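Local atomic coordinates of nucleoprotein (PDB entry 5EPW), a protein that probably packages the viral RNA genome into a helical ribonucleocapsid, the chain here being its dimer-forming C-terminal domain. Residues V29-R43 / D51-G63. Residues are numbered along the deposited sequence; the frame is centred on the assembly and turned at random. Where two conformers were deposited one is given.
Sequences VPTREENVIQCFGPR and DSDLVQNGVDAKG
Val36 N, in the first turn of helix 36-39, donates to Val55 O at 3.2 Å, one of two backbone hydrogen bonds between segments 29-43 and 51-63. In the other, Val59 N, just past the end of helix 52-57, donates to Pro30 O at 2.9 Å. Between them the backbones run close enough for CA-H...O contacts, such as Arg32 CA to Gln56 O at 3.4 Å. Gly58 has positive phi, and its CA lies against Pro30 O and the proline ring.

Apolar contacts fill in around these bonds. Val55 is forked between two partners. Its CG1, anti to the backbone N (chi1 168°), meets Ile37 CG1 at 3.9 Å, and its CG2 meets Arg43 CG at 3.8 Å. The Arg43 chain passes Val55 in the opposite direction and takes Val36 CG1 on one guanidinium face, offset toward the rim. Arg43 NH2 hydrogen-bonds to Met49 O of its own chain and to Phe79 O of the second subunit. Val29 and Val59 cross at about a right angle, with Val29 CG1 3.7 Å from Val59 CG2.

The polar contacts lie toward solvent. Arg32 runs alongside Asn57, their guanidinium and amide planes 52° apart. Arg32 NH1 is 3.0 Å from Asn57 OD1, but the angle is too poor for a hydrogen bond. One water links Arg32 N and Asp60 OD2. Another joins Arg32 O, Asn35 ND2 and Gln56 O.

Asn35 CB packs on Val55 O at 3.4 Å, while Asn35 and Gln38 form a capping box. Pro30, Val36 and Val59 also pack on the second subunit. This pairing of short helices and loops belongs to the dimeric coronavirus nucleocapsid C-terminal domain.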
loop_
_atom_site.group_PDB
_atom_site.type_symbol
_atom_site.label_atom_id
_atom_site.label_comp_id
_atom_site.label_asym_id
_atom_site.label_seq_id
_atom_site.Cartn_x
_atom_site.Cartn_y
_atom_site.Cartn_z
ATOM N N VAL B 29 4.314 -9.500 8.175
ATOM C CA VAL B 29 5.141 -8.478 8.720
ATOM C C VAL B 29 6.530 -9.111 8.883
ATOM O O VAL B 29 6.747 -9.975 9.761
ATOM C CB VAL B 29 4.626 -7.935 10.087
ATOM C CG1 VAL B 29 5.614 -6.948 10.639
ATOM C CG2 VAL B 29 3.238 -7.360 9.947
ATOM N N PRO B 30 7.493 -8.779 7.983
ATOM C CA PRO B 30 8.831 -9.409 8.027
ATOM C C PRO B 30 9.713 -8.883 9.170
ATOM O O PRO B 30 9.693 -7.699 9.480
ATOM C CB PRO B 30 9.401 -9.057 6.648
ATOM C CG PRO B 30 8.832 -7.696 6.456
ATOM C CD PRO B 30 7.387 -7.807 6.881
ATOM N N THR B 31 10.563 -9.797 9.698
ATOM C CA THR B 31 11.521 -9.568 10.786
ATOM C C THR B 31 12.763 -10.385 10.477
ATOM O O THR B 31 12.776 -11.110 9.541
ATOM C CB THR B 31 10.960 -10.050 12.121
ATOM O OG1 THR B 31 10.741 -11.425 12.045
ATOM C CG2 THR B 31 9.642 -9.362 12.463
ATOM N N ARG B 32 13.817 -10.270 11.282
ATOM C CA ARG B 32 15.013 -11.079 11.052
ATOM C C ARG B 32 14.703 -12.563 11.069
ATOM O O ARG B 32 15.203 -13.346 10.256
ATOM C CB ARG B 32 16.059 -10.766 12.130
ATOM C CG ARG B 32 17.191 -11.778 12.127
ATOM C CD ARG B 32 18.453 -11.272 11.556
ATOM N NE ARG B 32 19.382 -10.843 12.600
ATOM C CZ ARG B 32 20.316 -9.905 12.421
ATOM N NH1 ARG B 32 20.451 -9.290 11.245
ATOM N NH2 ARG B 32 21.115 -9.554 13.434
ATOM N N GLU B 33 13.793 -12.962 11.968
ATOM C CA GLU B 33 13.331 -14.356 12.144
ATOM C C GLU B 33 12.640 -14.907 10.903
ATOM O O GLU B 33 12.806 -16.036 10.504
ATOM C CB GLU B 33 12.380 -14.432 13.351
ATOM C CG GLU B 33 12.831 -13.666 14.612
ATOM C CD GLU B 33 12.484 -12.186 14.642
ATOM O OE1 GLU B 33 13.412 -11.397 14.552
ATOM O OE2 GLU B 33 11.296 -11.807 14.810
ATOM N N GLU B 34 11.803 -14.060 10.255
ATOM C CA GLU B 34 11.084 -14.462 9.040
ATOM C C GLU B 34 11.130 -13.214 8.124
ATOM O O GLU B 34 10.325 -12.261 8.210
ATOM C CB GLU B 34 9.639 -14.797 9.334
ATOM C CG GLU B 34 9.444 -16.142 10.081
ATOM C CD GLU B 34 7.982 -16.548 10.100
ATOM O OE1 GLU B 34 7.265 -15.865 10.818
ATOM O OE2 GLU B 34 7.582 -17.506 9.376
ATOM N N ASN B 35 12.149 -13.231 7.289
ATOM C CA ASN B 35 12.555 -11.998 6.604
ATOM C C ASN B 35 11.766 -11.730 5.295
ATOM O O ASN B 35 10.772 -12.395 5.005
ATOM C CB ASN B 35 14.062 -11.988 6.443
ATOM C CG ASN B 35 14.545 -12.993 5.412
ATOM O OD1 ASN B 35 13.807 -13.469 4.495
ATOM N ND2 ASN B 35 15.849 -13.382 5.587
ATOM N N VAL B 36 12.209 -10.719 4.571
ATOM C CA VAL B 36 11.491 -10.310 3.389
ATOM C C VAL B 36 11.444 -11.414 2.298
ATOM O O VAL B 36 10.464 -11.557 1.582
ATOM C CB VAL B 36 12.061 -8.976 2.835
ATOM C CG1 VAL B 36 11.518 -8.621 1.462
ATOM C CG2 VAL B 36 11.805 -7.898 3.835
ATOM N N ILE B 37 12.573 -12.106 2.130
ATOM C CA ILE B 37 12.584 -13.203 1.189
ATOM C C ILE B 37 11.633 -14.351 1.577
ATOM O O ILE B 37 10.912 -14.906 0.725
ATOM C CB ILE B 37 14.026 -13.771 1.042
ATOM C CG1 ILE B 37 14.962 -12.768 0.433
ATOM C CG2 ILE B 37 14.027 -15.152 0.347
ATOM C CD1 ILE B 37 16.444 -13.086 0.590
ATOM N N GLN B 38 11.559 -14.641 2.894
ATOM C CA GLN B 38 10.715 -15.677 3.416
ATOM C C GLN B 38 9.228 -15.308 3.296
ATOM O O GLN B 38 8.401 -16.095 2.914
ATOM C CB GLN B 38 11.164 -15.991 4.871
ATOM C CG GLN B 38 12.612 -16.562 5.003
ATOM C CD GLN B 38 13.073 -16.670 6.485
ATOM O OE1 GLN B 38 13.566 -15.707 7.126
ATOM N NE2 GLN B 38 12.877 -17.866 7.061
ATOM N N CYS B 39 8.874 -14.056 3.605
ATOM C CA CYS B 39 7.484 -13.623 3.574
ATOM C C CYS B 39 6.951 -13.260 2.203
ATOM O O CYS B 39 5.798 -13.508 1.931
ATOM C CB CYS B 39 7.267 -12.358 4.448
ATOM S SG CYS B 39 7.477 -12.620 6.224
ATOM N N PHE B 40 7.816 -12.692 1.347
ATOM C CA PHE B 40 7.416 -12.182 0.088
ATOM C C PHE B 40 8.157 -12.893 -1.028
ATOM O O PHE B 40 7.742 -13.953 -1.471
ATOM C CB PHE B 40 7.503 -10.636 0.084
ATOM C CG PHE B 40 6.788 -9.978 1.234
ATOM C CD1 PHE B 40 5.442 -10.109 1.383
ATOM C CD2 PHE B 40 7.438 -9.218 2.165
ATOM C CE1 PHE B 40 4.777 -9.461 2.458
ATOM C CE2 PHE B 40 6.787 -8.595 3.270
ATOM C CZ PHE B 40 5.433 -8.788 3.401
ATOM N N GLY B 41 9.297 -12.431 -1.335
ATOM C CA GLY B 41 10.208 -13.072 -2.324
ATOM C C GLY B 41 11.408 -12.202 -2.566
ATOM O O GLY B 41 11.615 -11.181 -1.913
ATOM N N PRO B 42 12.321 -12.602 -3.486
ATOM C CA PRO B 42 13.494 -11.904 -3.760
ATOM C C PRO B 42 13.242 -10.550 -4.401
ATOM O O PRO B 42 12.193 -10.347 -5.063
ATOM C CB PRO B 42 14.223 -12.875 -4.717
ATOM C CG PRO B 42 13.143 -13.630 -5.390
ATOM C CD PRO B 42 12.105 -13.796 -4.341
ATOM N N ARG B 43 14.121 -9.602 -4.174
ATOM C CA ARG B 43 14.025 -8.281 -4.854
ATOM C C ARG B 43 14.151 -8.472 -6.371
ATOM O O ARG B 43 15.090 -9.219 -6.843
ATOM C CB ARG B 43 15.128 -7.368 -4.446
ATOM C CG ARG B 43 15.169 -7.065 -2.918
ATOM C CD ARG B 43 13.904 -6.345 -2.371
ATOM N NE ARG B 43 12.925 -7.347 -2.123
ATOM C CZ ARG B 43 11.599 -7.084 -2.063
ATOM N NH1 ARG B 43 10.745 -8.119 -1.936
ATOM N NH2 ARG B 43 11.133 -5.842 -2.096
ATOM N N ASP B 51 17.166 -2.253 0.528
ATOM C CA ASP B 51 18.511 -2.758 0.520
ATOM C C ASP B 51 18.732 -4.026 1.308
ATOM O O ASP B 51 17.784 -4.609 1.858
ATOM C CB ASP B 51 19.457 -1.587 0.967
ATOM C CG ASP B 51 19.368 -1.210 2.429
ATOM O OD1 ASP B 51 18.862 -2.010 3.239
ATOM O OD2 ASP B 51 19.728 -0.069 2.836
ATOM N N SER B 52 19.965 -4.517 1.413
ATOM C CA SER B 52 20.190 -5.787 2.022
ATOM C C SER B 52 19.807 -5.780 3.522
ATOM O O SER B 52 19.378 -6.828 3.990
ATOM C CB SER B 52 21.685 -6.139 1.942
ATOM O OG SER B 52 22.439 -5.152 2.629
ATOM N N ASP B 53 19.963 -4.668 4.224
ATOM C CA ASP B 53 19.587 -4.562 5.647
ATOM C C ASP B 53 18.040 -4.646 5.824
ATOM O O ASP B 53 17.518 -5.361 6.702
ATOM C CB ASP B 53 20.094 -3.264 6.287
ATOM C CG ASP B 53 19.838 -3.236 7.786
ATOM O OD1 ASP B 53 20.286 -4.138 8.480
ATOM O OD2 ASP B 53 19.155 -2.362 8.332
ATOM N N LEU B 54 17.346 -3.925 4.917
ATOM C CA LEU B 54 15.884 -4.005 4.939
ATOM C C LEU B 54 15.415 -5.395 4.614
ATOM O O LEU B 54 14.377 -5.897 5.186
ATOM C CB LEU B 54 15.294 -2.988 4.003
ATOM C CG LEU B 54 14.997 -1.633 4.553
ATOM C CD1 LEU B 54 13.829 -1.522 5.497
ATOM C CD2 LEU B 54 16.219 -0.957 5.151
ATOM N N VAL B 55 15.996 -6.051 3.646
ATOM C CA VAL B 55 15.647 -7.398 3.280
ATOM C C VAL B 55 15.857 -8.396 4.459
ATOM O O VAL B 55 15.011 -9.241 4.754
ATOM C CB VAL B 55 16.371 -7.877 1.976
ATOM C CG1 VAL B 55 16.186 -9.356 1.818
ATOM C CG2 VAL B 55 15.871 -7.037 0.774
ATOM N N GLN B 56 17.018 -8.260 5.102
ATOM C CA GLN B 56 17.411 -9.126 6.228
ATOM C C GLN B 56 16.574 -8.973 7.474
ATOM O O GLN B 56 16.323 -9.926 8.186
ATOM C CB GLN B 56 18.878 -8.763 6.607
ATOM C CG GLN B 56 19.443 -9.486 7.804
ATOM C CD GLN B 56 20.942 -9.349 7.932
ATOM O OE1 GLN B 56 21.652 -10.265 7.617
ATOM N NE2 GLN B 56 21.405 -8.249 8.455
ATOM N N ASN B 57 16.193 -7.734 7.763
ATOM C CA ASN B 57 15.626 -7.351 9.071
ATOM C C ASN B 57 14.145 -6.889 8.994
ATOM O O ASN B 57 13.480 -6.785 9.982
ATOM C CB ASN B 57 16.482 -6.301 9.735
ATOM C CG ASN B 57 17.829 -6.862 10.133
ATOM O OD1 ASN B 57 17.874 -7.802 10.919
ATOM N ND2 ASN B 57 18.893 -6.389 9.515
ATOM N N GLY B 58 13.632 -6.740 7.752
ATOM C CA GLY B 58 12.236 -6.318 7.593
ATOM C C GLY B 58 11.923 -5.061 8.385
ATOM O O GLY B 58 12.683 -4.016 8.337
ATOM N N VAL B 59 10.743 -5.037 9.038
ATOM C CA VAL B 59 10.328 -3.864 9.834
ATOM C C VAL B 59 11.231 -3.546 11.035
ATOM O O VAL B 59 11.131 -2.477 11.593
ATOM C CB VAL B 59 8.853 -3.956 10.236
ATOM C CG1 VAL B 59 7.937 -4.146 8.978
ATOM C CG2 VAL B 59 8.628 -4.997 11.341
ATOM N N ASP B 60 12.087 -4.483 11.396
ATOM C CA ASP B 60 13.062 -4.257 12.488
ATOM C C ASP B 60 14.327 -3.625 12.016
ATOM O O ASP B 60 15.268 -3.280 12.831
ATOM C CB ASP B 60 13.275 -5.553 13.228
ATOM C CG ASP B 60 12.023 -5.980 14.025
ATOM O OD1 ASP B 60 11.095 -5.195 14.237
ATOM O OD2 ASP B 60 11.977 -7.146 14.258
ATOM N N ALA B 61 14.482 -3.410 10.721
ATOM C CA ALA B 61 15.645 -2.645 10.212
ATOM C C ALA B 61 15.582 -1.233 10.798
ATOM O O ALA B 61 14.490 -0.641 10.876
ATOM C CB ALA B 61 15.627 -2.572 8.735
ATOM N N LYS B 62 16.766 -0.671 11.213
ATOM C CA LYS B 62 16.699 0.569 11.916
ATOM C C LYS B 62 16.258 1.732 11.026
ATOM O O LYS B 62 15.707 2.754 11.524
ATOM C CB LYS B 62 18.049 0.942 12.601
ATOM C CG LYS B 62 18.357 -0.084 13.748
ATOM C CD LYS B 62 17.423 0.217 14.917
ATOM C CE LYS B 62 17.979 -0.466 16.157
ATOM N NZ LYS B 62 18.287 -1.911 15.926
ATOM N N GLY B 63 16.405 1.535 9.701
ATOM C CA GLY B 63 15.915 2.556 8.691
ATOM C C GLY B 63 14.410 2.515 8.446
ATOM O O GLY B 63 13.846 3.468 7.833
HETATM O O HOH W 1 14.006 -8.748 13.759
HETATM O O HOH W 2 17.012 -12.557 8.246
#